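Pgp2 (Campylobacter jejuni subsp. jejuni, PDB 6XJ6) is a probable LD-carboxypeptidase of peptidoglycan whose accessory NTF2-like domain binds peptidoglycan in a pocket and directs helical cell shape. Local coordinates at residues K16-G21 and I166-D171; Y92-F97 and L139-L144; L185-S190 and E227-K232. All blocks are in the same frame, centred on the assembly; numbering follows the deposited sequence. Where two conformers were deposited one is given.

From the N terminus, the chain leaves helix 6-13 and enters the 16-21 loop, whose partner, the lead-in to helix 170-188, comes 145 residues later. Contact 1 therefore closes a loop holding the L,D-transpeptidase catalytic domain, and contact 2 lies wholly within that loop. Contact 2 sets residues 92-97 against the start of helix 141-151, close to the predicted active site. Contact 3 opens only after contact 1 has closed: the far end of helix 170-188 meets residues 227-232, ahead of strand 232-240, in the NTF2-like domain. That helix thus links contacts 1 and 3, whereas contacts 2 and 3, centres 48 Å apart, lie on opposite sides of the chain's centre.

Contact 1. Residues K16-G21 and I166-D171; sequences KNISLG and IRAKKD
Asn17 OD1 is gripped by two donors from one residue, the backbone N of Ser19 and its hydroxyl. The hydrogen bond from Ser19 N, 3.0 Å to Asn17 OD1, makes an Asx turn; Ser19 OG donates along a lone pair, and with both donors in the carbonyl plane the amide is held flat. The hydroxyl can do this because OG sits in the crowded position between backbone N and carbonyl carbon (chi1 63°). A water donates to the same OG and accepts from Arg167 NE, bridging the segments.

A type I beta turn, Ile18 to Gly21, overlaps it, closed by Gly21 N to Ile18 O, and presents the Ser19 carbonyl to the extended lead-in of helix 170-188. Ala168 N donates to Ser19 O at 2.8 Å, from above the carbonyl plane, pinning the loop between helix 6-13 and strand 22-23 to the start of that helix; Arg167 CA adds a CA-H...O contact to that oxygen. Ala168 CB lies 3.2 Å from Ile18 O. The Arg167 chain bends at chi2 (-66°), running beside Leu20 so that Leu20 CD2 lies over one guanidinium face, 3.9 Å from Arg167 NE. NH1 is fixed by Ile166 O, in the guanidinium plane, and by a salt bridge to Glu161. Just after the N-cap residue Lys169, Ile18 CD1 comes within 3.5 Å of Lys170 N, and Ile18 also packs on Ile13 and Ile173.

Contact 2. Residues Y92-F97 and L139-L144; sequences YGPFAF and LFNNNL
In the L,D-transpeptidase (YkuD) catalytic domain, the loop leading into strand 97-98 lies against the first turn of helix 141-151, with Leu144 as the common partner of Pro94, Phe95 and Phe97. The Leu144 side chain points at the loop with an unusual first torsion (chi1 -93°), and its two methyls part company. CD1 meets the proline, crossing it obliquely at 3.8 Å from Pro94 CD; CD2 goes to the rim of the Phe97 ring, near its plane.

Phe95 takes the crowded rotamer, CG between backbone N and carbonyl carbon (chi1 44°). This brings its ring back toward the helix, past Leu144 in the opposite direction, so that CE2 rests 3.9 Å from Leu144 CB. The ring edge also faces the helix backbone, Phe95 CZ lying 3.6 Å from Leu144 O in the ring plane. Pro94 CG covers part of one face toward the rim, and Lys84 makes a cation-pi contact with the same ring. Phe97 continues the apolar layer, meeting Phe147 edge-to-face.

Leu144 lies about 6 Å, side chain to side chain, from His119, the predicted proton donor/acceptor, so this packing borders the probable catalytic centre. At the loop's other end Gly93 CA lies 3.9 Å from Asn141 OD1. Asn141 has CG anti to its carbonyl carbon (chi1 -69°), and its OD1 accepts from Tyr121 N while lying 3.3 Å from Pro94 CD.

Contact 3. Residues L185-S190 and E227-K232; sequences LAWTNS and EDKKIK
Trp187, in the last turn of helix 170-188, carries the largest share of the first segment's contact. Its CG is anti to the backbone N (chi1 176°), which lays the indole beside the incoming chain and gives the Lys229 side chain a face to cross. Lys229 CD sits 3.6 Å from the centroid of the six-membered ring, a CH-pi contact almost on the ring normal. Farther along the extended lysine, NZ lies over the five-membered ring, 4.0 Å from its centroid, in cation-pi geometry. The ammonium is then fixed by the backbone of the tryptophan: Lys229 NZ donates to Trp187 O at 2.8 Å, in the carbonyl plane. That oxygen also accepts from Ser190 N, so two donors meet at the helix end, and the helix C terminus, through its dipole, would be expected to stabilise the positive charge. The ammonium makes a further cation-pi contact with Phe223. At the indole's edge, Ile231 CG2 approaches Trp187 CZ3 at 3.5 Å.

Thr188 follows. Its OG1 returns a hydrogen bond to Lys184 O in the preceding turn and lies 3.2 Å from Ile231 CG2, while its CG2 rests against the Lys229 carbonyl oxygen. Ser190 comes next, with positive phi (56°). Its OG is anti to the carbonyl carbon and stands 3.2 Å from Lys229 NZ; a water bridges this hydroxyl to Glu227 N, tying the start of 227-232 to the helix end. The positive phi and the two bonds back into the last turn make this a Schellman motif, terminating helix 170-188 in the NTF2-like domain just where the chain leading to strand 232-240 passes.

Contact 1. Residues K16-G21 and I166-D171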
# COMPACT_ATOMS: atom_id res chain seq x y z
N LYS A 16 -3.96 -2.60 -20.46
CA LYS A 16 -3.61 -1.50 -19.58
C LYS A 16 -2.25 -1.72 -18.95
O LYS A 16 -1.83 -2.86 -18.69
CB LYS A 16 -4.66 -1.35 -18.48
CG LYS A 16 -6.00 -0.89 -19.01
CD LYS A 16 -7.10 -1.05 -17.99
CE LYS A 16 -8.49 -0.87 -18.62
NZ LYS A 16 -8.77 -1.85 -19.72
N ASN A 17 -1.55 -0.62 -18.69
CA ASN A 17 -0.28 -0.66 -17.97
C ASN A 17 -0.62 -0.70 -16.48
O ASN A 17 -0.93 0.33 -15.88
CB ASN A 17 0.57 0.55 -18.31
CG ASN A 17 1.93 0.50 -17.63
OD1 ASN A 17 2.13 -0.24 -16.67
ND2 ASN A 17 2.86 1.31 -18.12
N ILE A 18 -0.57 -1.89 -15.90
CA ILE A 18 -0.87 -2.10 -14.49
C ILE A 18 0.41 -2.31 -13.68
O ILE A 18 0.35 -2.76 -12.53
CB ILE A 18 -1.89 -3.22 -14.27
CG1 ILE A 18 -1.53 -4.50 -15.04
CG2 ILE A 18 -3.27 -2.74 -14.71
CD1 ILE A 18 -0.24 -5.19 -14.61
N SER A 19 1.57 -1.97 -14.25
CA SER A 19 2.84 -2.30 -13.62
C SER A 19 3.02 -1.62 -12.27
O SER A 19 3.75 -2.14 -11.41
CB SER A 19 4.00 -1.94 -14.56
OG SER A 19 4.04 -0.55 -14.82
N LEU A 20 2.41 -0.46 -12.06
CA LEU A 20 2.44 0.21 -10.76
C LEU A 20 1.14 0.05 -10.00
O LEU A 20 0.92 0.75 -9.00
CB LEU A 20 2.78 1.69 -10.92
CG LEU A 20 4.14 1.97 -11.57
CD1 LEU A 20 4.36 3.47 -11.71
CD2 LEU A 20 5.28 1.32 -10.80
N GLY A 21 0.29 -0.87 -10.43
CA GLY A 21 -1.00 -1.11 -9.82
C GLY A 21 -2.14 -0.93 -10.80
O GLY A 21 -1.99 -0.38 -11.89
N ILE A 166 10.25 -3.59 -8.63
CA ILE A 166 9.07 -4.36 -8.27
C ILE A 166 7.92 -3.84 -9.13
O ILE A 166 7.58 -2.66 -9.06
CB ILE A 166 8.75 -4.23 -6.77
CG1 ILE A 166 9.97 -4.65 -5.94
CG2 ILE A 166 7.53 -5.05 -6.40
CD1 ILE A 166 10.54 -6.00 -6.29
N ARG A 167 7.35 -4.72 -9.95
CA ARG A 167 6.22 -4.33 -10.78
C ARG A 167 5.13 -5.37 -10.69
O ARG A 167 5.39 -6.58 -10.62
CB ARG A 167 6.64 -4.15 -12.23
CG ARG A 167 7.68 -3.06 -12.44
CD ARG A 167 7.15 -1.67 -12.13
NE ARG A 167 8.15 -0.65 -12.45
CZ ARG A 167 9.09 -0.22 -11.61
NH1 ARG A 167 9.17 -0.69 -10.37
NH2 ARG A 167 9.96 0.69 -12.02
N ALA A 168 3.89 -4.89 -10.70
CA ALA A 168 2.74 -5.77 -10.72
C ALA A 168 2.66 -6.50 -12.06
O ALA A 168 3.14 -6.01 -13.09
CB ALA A 168 1.46 -4.98 -10.50
N LYS A 169 2.06 -7.69 -12.02
CA LYS A 169 1.87 -8.51 -13.21
C LYS A 169 0.37 -8.72 -13.42
O LYS A 169 -0.38 -8.89 -12.47
CB LYS A 169 2.58 -9.86 -13.06
CG LYS A 169 4.08 -9.74 -12.76
CD LYS A 169 4.83 -9.03 -13.88
CE LYS A 169 6.19 -8.52 -13.41
NZ LYS A 169 6.84 -7.68 -14.45
N LYS A 170 -0.04 -8.70 -14.69
CA LYS A 170 -1.46 -8.78 -15.01
C LYS A 170 -2.08 -10.07 -14.47
O LYS A 170 -3.18 -10.05 -13.91
CB LYS A 170 -1.63 -8.67 -16.53
CG LYS A 170 -3.05 -8.85 -17.03
CD LYS A 170 -3.09 -8.69 -18.55
CE LYS A 170 -4.47 -8.98 -19.16
NZ LYS A 170 -4.41 -9.00 -20.65
N ASP A 171 -1.37 -11.19 -14.60
CA ASP A 171 -1.91 -12.46 -14.13
C ASP A 171 -2.10 -12.45 -12.62
O ASP A 171 -3.05 -13.04 -12.10
CB ASP A 171 -1.00 -13.61 -14.53
CG ASP A 171 -1.54 -14.96 -14.11
OD1 ASP A 171 -2.44 -15.48 -14.82
OD2 ASP A 171 -1.09 -15.50 -13.08
O HOH W 1 6.59 0.49 -14.87

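Contact 2. Residues Y92-F97 and L139-L144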
# COMPACT_ATOMS: atom_id res chain seq x y z
N TYR A 92 13.93 21.64 7.05
CA TYR A 92 13.23 20.75 6.12
C TYR A 92 13.04 21.35 4.74
O TYR A 92 12.45 20.69 3.88
CB TYR A 92 11.87 20.35 6.70
CG TYR A 92 11.99 19.61 8.01
CD1 TYR A 92 12.38 18.28 8.04
CD2 TYR A 92 11.73 20.24 9.22
CE1 TYR A 92 12.49 17.59 9.23
CE2 TYR A 92 11.84 19.57 10.41
CZ TYR A 92 12.22 18.24 10.41
OH TYR A 92 12.34 17.57 11.61
N GLY A 93 13.53 22.56 4.50
CA GLY A 93 13.29 23.23 3.25
C GLY A 93 11.97 23.99 3.27
O GLY A 93 11.46 24.35 4.33
N PRO A 94 11.39 24.23 2.09
CA PRO A 94 10.21 25.11 2.04
C PRO A 94 8.93 24.47 2.55
O PRO A 94 8.03 25.19 3.00
CB PRO A 94 10.11 25.46 0.55
CG PRO A 94 10.73 24.29 -0.15
CD PRO A 94 11.84 23.81 0.76
N PHE A 95 8.82 23.14 2.49
CA PHE A 95 7.62 22.45 2.92
C PHE A 95 7.85 20.95 2.83
O PHE A 95 8.93 20.52 2.40
CB PHE A 95 6.39 22.86 2.09
CG PHE A 95 6.64 22.94 0.60
CD1 PHE A 95 6.77 24.17 -0.02
CD2 PHE A 95 6.72 21.79 -0.17
CE1 PHE A 95 6.99 24.25 -1.39
CE2 PHE A 95 6.93 21.87 -1.54
CZ PHE A 95 7.06 23.10 -2.15
N ALA A 96 6.86 20.15 3.21
CA ALA A 96 7.04 18.71 3.35
C ALA A 96 5.72 18.00 3.06
O ALA A 96 4.65 18.62 2.99
CB ALA A 96 7.53 18.35 4.75
N PHE A 97 5.82 16.69 2.91
CA PHE A 97 4.68 15.81 2.66
C PHE A 97 4.90 14.56 3.49
O PHE A 97 5.97 13.95 3.43
CB PHE A 97 4.61 15.40 1.18
CG PHE A 97 4.62 16.56 0.22
CD1 PHE A 97 5.81 17.21 -0.09
CD2 PHE A 97 3.45 16.99 -0.39
CE1 PHE A 97 5.83 18.27 -0.97
CE2 PHE A 97 3.46 18.05 -1.29
CZ PHE A 97 4.66 18.69 -1.57
N LEU A 139 14.45 16.01 -1.54
CA LEU A 139 14.58 16.50 -2.90
C LEU A 139 15.14 17.91 -2.87
O LEU A 139 14.91 18.66 -1.92
CB LEU A 139 13.21 16.54 -3.56
CG LEU A 139 12.50 15.20 -3.68
CD1 LEU A 139 11.11 15.39 -4.27
CD2 LEU A 139 13.31 14.25 -4.55
N PHE A 140 15.87 18.28 -3.92
CA PHE A 140 16.43 19.62 -3.97
C PHE A 140 15.32 20.66 -3.91
O PHE A 140 14.25 20.50 -4.51
CB PHE A 140 17.27 19.79 -5.25
CG PHE A 140 18.52 18.96 -5.25
CD1 PHE A 140 19.43 19.05 -4.20
CD2 PHE A 140 18.80 18.10 -6.29
CE1 PHE A 140 20.58 18.30 -4.19
CE2 PHE A 140 19.96 17.34 -6.28
CZ PHE A 140 20.85 17.44 -5.24
N ASN A 141 15.57 21.75 -3.17
CA ASN A 141 14.53 22.75 -2.96
C ASN A 141 14.03 23.32 -4.28
O ASN A 141 12.84 23.61 -4.42
CB ASN A 141 15.04 23.86 -2.05
CG ASN A 141 15.24 23.38 -0.64
OD1 ASN A 141 14.68 22.36 -0.24
ND2 ASN A 141 16.05 24.10 0.13
N ASN A 142 14.92 23.45 -5.27
CA ASN A 142 14.56 24.00 -6.57
C ASN A 142 13.72 23.05 -7.41
O ASN A 142 13.28 23.44 -8.50
CB ASN A 142 15.82 24.38 -7.35
CG ASN A 142 16.75 23.20 -7.56
OD1 ASN A 142 16.37 22.04 -7.37
ND2 ASN A 142 17.99 23.48 -7.96
N ASN A 143 13.52 21.81 -6.96
CA ASN A 143 12.62 20.86 -7.60
C ASN A 143 11.33 20.67 -6.84
O ASN A 143 10.42 20.00 -7.35
CB ASN A 143 13.32 19.51 -7.77
CG ASN A 143 14.54 19.58 -8.66
OD1 ASN A 143 14.62 20.41 -9.57
ND2 ASN A 143 15.52 18.72 -8.40
N LEU A 144 11.20 21.23 -5.63
CA LEU A 144 10.07 20.91 -4.78
C LEU A 144 8.79 21.60 -5.24
O LEU A 144 7.70 21.06 -5.01
CB LEU A 144 10.37 21.25 -3.33
CG LEU A 144 10.94 20.09 -2.52
CD1 LEU A 144 11.39 20.60 -1.17
CD2 LEU A 144 9.93 18.97 -2.34

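Contact 3. Residues L185-S190 and E227-K232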
# COMPACT_ATOMS: atom_id res chain seq x y z
N LEU A 185 -17.44 -13.73 -1.10
CA LEU A 185 -18.59 -14.63 -1.13
C LEU A 185 -18.59 -15.55 0.08
O LEU A 185 -19.65 -15.85 0.64
CB LEU A 185 -18.57 -15.45 -2.42
CG LEU A 185 -19.74 -16.43 -2.59
CD1 LEU A 185 -21.05 -15.67 -2.67
CD2 LEU A 185 -19.56 -17.29 -3.82
N ALA A 186 -17.41 -16.03 0.49
CA ALA A 186 -17.33 -16.88 1.66
C ALA A 186 -17.82 -16.15 2.91
O ALA A 186 -18.58 -16.72 3.71
CB ALA A 186 -15.90 -17.36 1.85
N TRP A 187 -17.40 -14.90 3.09
CA TRP A 187 -17.89 -14.12 4.22
C TRP A 187 -19.39 -13.89 4.13
O TRP A 187 -20.11 -14.01 5.13
CB TRP A 187 -17.16 -12.78 4.28
CG TRP A 187 -17.68 -11.87 5.36
CD1 TRP A 187 -17.25 -11.81 6.65
CD2 TRP A 187 -18.73 -10.90 5.24
NE1 TRP A 187 -17.96 -10.87 7.34
CE2 TRP A 187 -18.88 -10.29 6.50
CE3 TRP A 187 -19.55 -10.49 4.18
CZ2 TRP A 187 -19.82 -9.29 6.74
CZ3 TRP A 187 -20.49 -9.50 4.42
CH2 TRP A 187 -20.61 -8.91 5.69
N THR A 188 -19.88 -13.56 2.93
CA THR A 188 -21.31 -13.33 2.74
C THR A 188 -22.11 -14.56 3.14
O THR A 188 -23.18 -14.45 3.75
CB THR A 188 -21.58 -12.98 1.27
OG1 THR A 188 -20.91 -11.76 0.93
CG2 THR A 188 -23.08 -12.80 1.03
N ASN A 189 -21.63 -15.74 2.78
CA ASN A 189 -22.34 -16.99 3.02
C ASN A 189 -21.97 -17.63 4.35
O ASN A 189 -22.43 -18.74 4.64
CB ASN A 189 -22.08 -17.98 1.88
CG ASN A 189 -22.74 -17.56 0.59
OD1 ASN A 189 -23.67 -16.76 0.58
ND2 ASN A 189 -22.26 -18.10 -0.52
N SER A 190 -21.15 -16.96 5.17
CA SER A 190 -20.72 -17.52 6.46
C SER A 190 -20.06 -18.89 6.26
O SER A 190 -20.23 -19.80 7.07
CB SER A 190 -21.89 -17.59 7.45
OG SER A 190 -22.38 -16.30 7.74
N GLU A 227 -26.05 -15.18 9.41
CA GLU A 227 -26.82 -13.99 9.06
C GLU A 227 -26.87 -13.83 7.54
O GLU A 227 -25.92 -14.15 6.82
CB GLU A 227 -26.16 -12.75 9.65
CG GLU A 227 -26.12 -12.72 11.17
CD GLU A 227 -27.47 -12.36 11.78
OE1 GLU A 227 -27.69 -12.71 12.96
OE2 GLU A 227 -28.29 -11.74 11.08
N ASP A 228 -28.01 -13.33 7.06
CA ASP A 228 -28.13 -12.95 5.66
C ASP A 228 -27.45 -11.60 5.47
O ASP A 228 -27.85 -10.60 6.08
CB ASP A 228 -29.60 -12.88 5.25
CG ASP A 228 -30.24 -14.25 5.15
OD1 ASP A 228 -29.53 -15.21 4.76
OD2 ASP A 228 -31.44 -14.37 5.47
N LYS A 229 -26.42 -11.57 4.63
CA LYS A 229 -25.58 -10.39 4.46
C LYS A 229 -25.64 -9.92 3.01
O LYS A 229 -25.78 -10.73 2.08
CB LYS A 229 -24.12 -10.72 4.80
CG LYS A 229 -23.96 -11.52 6.09
CD LYS A 229 -22.51 -11.97 6.30
CE LYS A 229 -22.40 -12.92 7.49
NZ LYS A 229 -21.01 -13.43 7.68
N LYS A 230 -25.55 -8.61 2.83
CA LYS A 230 -25.46 -7.99 1.51
C LYS A 230 -24.33 -6.98 1.55
O LYS A 230 -24.39 -6.01 2.31
CB LYS A 230 -26.78 -7.30 1.13
N ILE A 231 -23.31 -7.20 0.73
CA ILE A 231 -22.08 -6.42 0.79
C ILE A 231 -21.61 -6.10 -0.62
O ILE A 231 -21.68 -6.96 -1.51
CB ILE A 231 -21.00 -7.18 1.59
CG1 ILE A 231 -19.69 -6.40 1.61
CG2 ILE A 231 -20.80 -8.58 1.02
CD1 ILE A 231 -18.69 -6.93 2.62
N LYS A 232 -21.14 -4.87 -0.83
CA LYS A 232 -20.61 -4.44 -2.11
C LYS A 232 -19.23 -3.82 -1.92
O LYS A 232 -19.01 -3.06 -0.97
CB LYS A 232 -21.53 -3.40 -2.76
CG LYS A 232 -22.69 -4.00 -3.54
CD LYS A 232 -23.66 -2.93 -4.01
CE LYS A 232 -24.78 -2.71 -3.00
NZ LYS A 232 -25.22 -1.29 -2.96
O HOH W 2 -23.05 -14.77 9.99